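PDB 3VR0: proteasome assembly chaperone family protein from Pyrococcus furiosus, which acts as a proteasome activator, although it is a homologue of proteasome assembly factors, and presumably works by binding the archaeal proteasome. Local coordinates for residues Glu64-His69 against Val82-Asn87; Gly118-Ala123 against Ala193-Gly198. One frame throughout, in Å; residues are numbered along the deposited sequence.

Interaction 1 (Glu64-His69 against Val82-Asn87)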
loop_
_atom_site.group_PDB
_atom_site.type_symbol
_atom_site.label_atom_id
_atom_site.label_comp_id
_atom_site.label_asym_id
_atom_site.label_seq_id
_atom_site.Cartn_x
_atom_site.Cartn_y
_atom_site.Cartn_z
ATOM N N GLU C 64 10.004 -22.626 10.386
ATOM C CA GLU C 64 9.422 -22.032 9.209
ATOM C C GLU C 64 8.819 -20.645 9.447
ATOM O O GLU C 64 8.409 -20.296 10.570
ATOM C CB GLU C 64 8.569 -23.036 8.365
ATOM C CG GLU C 64 7.484 -23.717 9.035
ATOM C CD GLU C 64 7.088 -25.058 8.349
ATOM O OE1 GLU C 64 7.721 -25.515 7.347
ATOM O OE2 GLU C 64 6.104 -25.646 8.837
ATOM N N LEU C 65 8.889 -19.822 8.401
ATOM C CA LEU C 65 8.485 -18.420 8.505
ATOM C C LEU C 65 7.183 -18.200 7.748
ATOM O O LEU C 65 7.046 -18.617 6.615
ATOM C CB LEU C 65 9.608 -17.526 7.987
ATOM C CG LEU C 65 9.436 -16.007 8.070
ATOM C CD1 LEU C 65 10.803 -15.307 8.157
ATOM C CD2 LEU C 65 8.597 -15.458 6.835
ATOM N N TYR C 66 6.223 -17.555 8.374
ATOM C CA TYR C 66 5.032 -17.142 7.683
ATOM C C TYR C 66 4.915 -15.636 7.827
ATOM O O TYR C 66 5.329 -15.068 8.839
ATOM C CB TYR C 66 3.796 -17.778 8.342
ATOM C CG TYR C 66 3.823 -19.325 8.314
ATOM C CD1 TYR C 66 3.354 -20.017 7.209
ATOM C CD2 TYR C 66 4.371 -20.060 9.385
ATOM C CE1 TYR C 66 3.385 -21.426 7.172
ATOM C CE2 TYR C 66 4.415 -21.493 9.370
ATOM C CZ TYR C 66 3.923 -22.152 8.276
ATOM O OH TYR C 66 3.915 -23.538 8.254
ATOM N N SER C 67 4.282 -15.004 6.849
ATOM C CA SER C 67 4.153 -13.555 6.855
ATOM C C SER C 67 2.846 -13.061 6.277
ATOM O O SER C 67 2.452 -13.477 5.187
ATOM C CB SER C 67 5.263 -12.962 6.001
ATOM O OG SER C 67 5.180 -11.547 6.114
ATOM N N PRO C 68 2.200 -12.140 6.969
ATOM C CA PRO C 68 0.976 -11.479 6.484
ATOM C C PRO C 68 1.311 -10.475 5.348
ATOM O O PRO C 68 0.382 -9.906 4.768
ATOM C CB PRO C 68 0.454 -10.729 7.745
ATOM C CG PRO C 68 1.870 -10.387 8.514
ATOM C CD PRO C 68 2.548 -11.731 8.362
ATOM N N HIS C 69 2.605 -10.286 5.024
ATOM C CA HIS C 69 3.038 -9.492 3.858
ATOM C C HIS C 69 3.224 -10.358 2.623
ATOM O O HIS C 69 3.477 -9.816 1.544
ATOM C CB HIS C 69 4.339 -8.749 4.132
ATOM C CG HIS C 69 4.187 -7.705 5.192
ATOM N ND1 HIS C 69 3.715 -6.434 4.920
ATOM C CD2 HIS C 69 4.390 -7.757 6.536
ATOM C CE1 HIS C 69 3.648 -5.747 6.048
ATOM N NE2 HIS C 69 4.058 -6.521 7.042
ATOM N N VAL C 82 -3.468 -28.142 1.743
ATOM C CA VAL C 82 -3.208 -26.701 1.621
ATOM C C VAL C 82 -2.265 -26.166 2.705
ATOM O O VAL C 82 -2.270 -26.640 3.845
ATOM C CB VAL C 82 -4.517 -25.844 1.622
ATOM C CG1 VAL C 82 -5.382 -26.174 0.433
ATOM C CG2 VAL C 82 -5.323 -26.004 2.928
ATOM N N GLU C 83 -1.478 -25.155 2.344
ATOM C CA GLU C 83 -0.607 -24.472 3.264
ATOM C C GLU C 83 -0.310 -23.013 2.841
ATOM O O GLU C 83 -0.017 -22.743 1.689
ATOM C CB GLU C 83 0.712 -25.236 3.370
ATOM C CG GLU C 83 1.530 -24.861 4.567
ATOM C CD GLU C 83 2.702 -25.821 4.805
ATOM O OE1 GLU C 83 3.303 -26.303 3.821
ATOM O OE2 GLU C 83 3.039 -26.062 5.989
ATOM N N LEU C 84 -0.320 -22.096 3.805
ATOM C CA LEU C 84 0.172 -20.756 3.575
ATOM C C LEU C 84 1.551 -20.775 2.934
ATOM O O LEU C 84 2.324 -21.748 3.069
ATOM C CB LEU C 84 0.257 -19.988 4.888
ATOM C CG LEU C 84 -1.020 -19.647 5.633
ATOM C CD1 LEU C 84 -0.593 -19.000 6.942
ATOM C CD2 LEU C 84 -1.906 -18.701 4.830
ATOM N N MET C 85 1.863 -19.677 2.255
ATOM C CA MET C 85 3.184 -19.496 1.728
ATOM C C MET C 85 4.151 -19.231 2.871
ATOM O O MET C 85 3.761 -18.679 3.923
ATOM C CB MET C 85 3.178 -18.395 0.679
ATOM C CG MET C 85 2.346 -18.863 -0.599
ATOM S SD MET C 85 2.758 -17.923 -2.031
ATOM C CE MET C 85 2.069 -16.442 -1.408
ATOM N N LYS C 86 5.385 -19.682 2.693
ATOM C CA LYS C 86 6.287 -19.758 3.824
ATOM C C LYS C 86 7.726 -19.794 3.350
ATOM O O LYS C 86 7.998 -19.994 2.141
ATOM C CB LYS C 86 5.946 -21.028 4.660
ATOM C CG LYS C 86 6.365 -22.361 3.940
ATOM C CD LYS C 86 5.798 -23.633 4.647
ATOM C CE LYS C 86 6.366 -24.884 3.973
ATOM N NZ LYS C 86 5.819 -26.119 4.603
ATOM N N ASN C 87 8.637 -19.521 4.273
ATOM C CA ASN C 87 10.050 -19.808 4.063
ATOM C C ASN C 87 10.419 -20.905 5.086
ATOM O O ASN C 87 9.710 -21.080 6.114
ATOM C CB ASN C 87 10.922 -18.569 4.287
ATOM C CG ASN C 87 10.592 -17.420 3.314
ATOM O OD1 ASN C 87 11.011 -16.288 3.558
ATOM N ND2 ASN C 87 9.843 -17.710 2.213
HETATM O O HOH W 1 4.600 -27.450 7.462
HETATM O O HOH W 2 1.598 -24.563 7.784
HETATM O O HOH W 3 2.400 -16.595 5.197
#
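The Tyr66 ring is met obliquely along its CD1-CE1 side by three groups of 82-87: the Met85 carbonyl oxygen, Leu84 CB and Lys86 CB. Lys86 CB comes to 3.6 Å from Tyr66 CE1, and Met85 O just as near to Tyr66 CD1. With CG beside the backbone N (chi1 -61°), the ring runs alongside the Lys86 chain and carries its OH towards the acidic groups. At the edge of the His69 ring, in its plane, lies Ser67 OG, which also accepts the backbone N-H of His69, an ST turn. The carboxylate of Glu83 stands 53° from the Tyr66 ring plane, and its OE1 takes Lys86 NZ from above the carboxylate plane at 2.6 Å. Lys86 NZ also reaches Glu64 OE1, a weaker salt bridge at 3.4 Å, so one ammonium lies between two acids. Lys61 also pairs with Glu64 OE1, Arg77 with Glu83 OE1, and Tyr25 OH is hydrogen-bonded to Glu64 OE2. An alanine at Lys86 would remove this ammonium and would probably leave the carboxylates of Glu64 and Glu83 less well balanced. Glu64 OE2 and Glu83 OE2, 4.2 Å apart, each accept from water 1, and water 2 links Tyr66 OH to Glu83 OE2.

Next to this network the backbones form an antiparallel hydrogen-bonded pair, Leu65 with Asn87, where strand 60-66 meets the start of strand 87-92 in the mixed sheet of the PAC2-family fold. Leu65 N reaches Asn87 O at 2.7 Å, nearly straight (169°) but from above the carbonyl plane; the return bond from Asn87 N uses a lone pair of Leu65 O. Their side chains lie side by side on one sheet face, touching Met126 of helix 116-131. Water 3 accepts from Ser67 N and donates to Met85 O.

Interaction 2 (Gly118-Ala123 against Ala193-Gly198)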
loop_
_atom_site.group_PDB
_atom_site.type_symbol
_atom_site.label_atom_id
_atom_site.label_comp_id
_atom_site.label_asym_id
_atom_site.label_seq_id
_atom_site.Cartn_x
_atom_site.Cartn_y
_atom_site.Cartn_z
ATOM N N GLY C 118 7.356 -4.520 3.888
ATOM C CA GLY C 118 7.245 -5.938 4.206
ATOM C C GLY C 118 8.566 -6.692 4.010
ATOM O O GLY C 118 8.896 -7.557 4.797
ATOM N N HIS C 119 9.323 -6.333 2.976
ATOM C CA HIS C 119 10.685 -6.888 2.737
ATOM C C HIS C 119 11.589 -6.613 3.924
ATOM O O HIS C 119 12.249 -7.531 4.386
ATOM C CB HIS C 119 11.302 -6.309 1.472
ATOM C CG HIS C 119 10.708 -6.843 0.201
ATOM N ND1 HIS C 119 11.272 -7.879 -0.505
ATOM C CD2 HIS C 119 9.615 -6.466 -0.503
ATOM C CE1 HIS C 119 10.539 -8.144 -1.570
ATOM N NE2 HIS C 119 9.527 -7.294 -1.597
ATOM N N PHE C 120 11.558 -5.380 4.467
ATOM C CA PHE C 120 12.423 -5.045 5.564
ATOM C C PHE C 120 12.005 -5.819 6.804
ATOM O O PHE C 120 12.859 -6.258 7.563
ATOM C CB PHE C 120 12.430 -3.535 5.882
ATOM C CG PHE C 120 13.226 -2.711 4.891
ATOM C CD1 PHE C 120 14.549 -2.360 5.162
ATOM C CD2 PHE C 120 12.663 -2.322 3.678
ATOM C CE1 PHE C 120 15.286 -1.622 4.230
ATOM C CE2 PHE C 120 13.381 -1.599 2.754
ATOM C CZ PHE C 120 14.693 -1.244 3.028
ATOM N N GLU C 121 10.690 -5.921 7.045
ATOM C CA GLU C 121 10.186 -6.638 8.173
ATOM C C GLU C 121 10.517 -8.129 8.113
ATOM O O GLU C 121 10.905 -8.664 9.110
ATOM C CB GLU C 121 8.677 -6.537 8.248
ATOM C CG GLU C 121 8.248 -6.626 9.651
ATOM C CD GLU C 121 6.932 -7.291 9.799
ATOM O OE1 GLU C 121 6.805 -8.442 9.336
ATOM O OE2 GLU C 121 6.039 -6.653 10.392
ATOM N N VAL C 122 10.337 -8.784 6.958
ATOM C CA VAL C 122 10.686 -10.209 6.833
ATOM C C VAL C 122 12.226 -10.408 7.022
ATOM O O VAL C 122 12.664 -11.234 7.843
ATOM C CB VAL C 122 10.199 -10.789 5.481
ATOM C CG1 VAL C 122 10.859 -12.207 5.186
ATOM C CG2 VAL C 122 8.676 -10.859 5.433
ATOM N N ALA C 123 13.041 -9.652 6.285
ATOM C CA ALA C 123 14.502 -9.698 6.447
ATOM C C ALA C 123 14.986 -9.481 7.898
ATOM O O ALA C 123 15.896 -10.144 8.379
ATOM C CB ALA C 123 15.143 -8.657 5.562
ATOM N N ALA C 193 18.308 -11.186 -1.100
ATOM C CA ALA C 193 19.747 -11.264 -1.455
ATOM C C ALA C 193 20.505 -9.991 -1.145
ATOM O O ALA C 193 21.742 -9.996 -0.870
ATOM C CB ALA C 193 19.932 -11.660 -2.897
ATOM N N GLY C 194 19.786 -8.874 -1.167
ATOM C CA GLY C 194 20.383 -7.603 -0.805
ATOM C C GLY C 194 20.099 -7.182 0.614
ATOM O O GLY C 194 21.020 -6.817 1.328
ATOM N N LEU C 195 18.823 -7.160 1.026
ATOM C CA LEU C 195 18.477 -6.612 2.358
ATOM C C LEU C 195 19.135 -7.364 3.524
ATOM O O LEU C 195 19.533 -6.729 4.517
ATOM C CB LEU C 195 16.960 -6.641 2.588
ATOM C CG LEU C 195 16.090 -5.679 1.765
ATOM C CD1 LEU C 195 14.739 -5.547 2.399
ATOM C CD2 LEU C 195 16.817 -4.293 1.616
ATOM N N LEU C 196 19.270 -8.702 3.405
ATOM C CA LEU C 196 19.955 -9.446 4.514
ATOM C C LEU C 196 21.311 -8.884 4.781
ATOM O O LEU C 196 21.705 -8.734 5.940
ATOM C CB LEU C 196 20.027 -10.950 4.250
ATOM C CG LEU C 196 18.626 -11.580 4.252
ATOM C CD1 LEU C 196 18.678 -13.070 3.786
ATOM C CD2 LEU C 196 17.977 -11.467 5.609
ATOM N N LEU C 197 22.034 -8.555 3.717
ATOM C CA LEU C 197 23.392 -8.006 3.909
ATOM C C LEU C 197 23.316 -6.553 4.364
ATOM O O LEU C 197 24.042 -6.134 5.299
ATOM C CB LEU C 197 24.212 -8.101 2.615
ATOM C CG LEU C 197 24.447 -9.541 2.130
ATOM C CD1 LEU C 197 25.113 -9.494 0.781
ATOM C CD2 LEU C 197 25.338 -10.337 3.135
ATOM N N GLY C 198 22.425 -5.782 3.721
ATOM C CA GLY C 198 22.332 -4.322 4.062
ATOM C C GLY C 198 21.912 -4.085 5.483
ATOM O O GLY C 198 22.503 -3.296 6.197
#
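His119 opens the contact with its CB, which lies 3.6 Å from Leu195 CD1; its imidazole leads away from 193-198, giving NE2 to Pro112 O and stacking on His72 of the third subunit. At Phe120, CG sits anti to the carbonyl carbon (chi1 -75°), and the ring comes nearer to 193-198 than its CB direction would suggest. Leu195 CD1 stands over the centre of one ring face, 4.0 Å from the centroid and only 8° off the normal, a well-centred CH-pi contact. Leu195 CD2 covers the far end, reaching Phe120 CZ at 4.0 Å. Helices 116-131 and 192-202 of the PAC2-family fold thus pack with their local axes 9.6 Å apart and crossing at -60°, and Leu195 is the residue that inserts between His119, Phe120 and Ala123. One turn on from His119, Ala123 directs its methyl at the second helix: CB touches Leu195 CB and Leu196 CD2, each at 4.0 Å. Leu196 CD2 also rests 3.7 Å from Ala123 O, while the Leu196 side chain packs against Phe35 and Glu37 of strand 34-37.

Overall arrangement
Both contacts are buried, but interaction 2 sits closer to the middle of the chain, its centre about 13 Å from the chain centre against about 18 Å for interaction 1. Their chemistry differs with the elements they join: where strand edges pair, interaction 1 combines backbone pairing with ion pairs and bridging waters, whereas interaction 2 joins two helices through apolar groups. They hold different elements, yet meet where helix 116-131 lies against segment 64-69: Ser67 OG is 3.6 Å from Val122 CG2. His69, from 64-69, and Glu121, from 118-123, together form a gold site. Each contact also borders a neighbouring subunit: Leu84 packs on Gly198 of the second, and Leu197 on Val82 of the third.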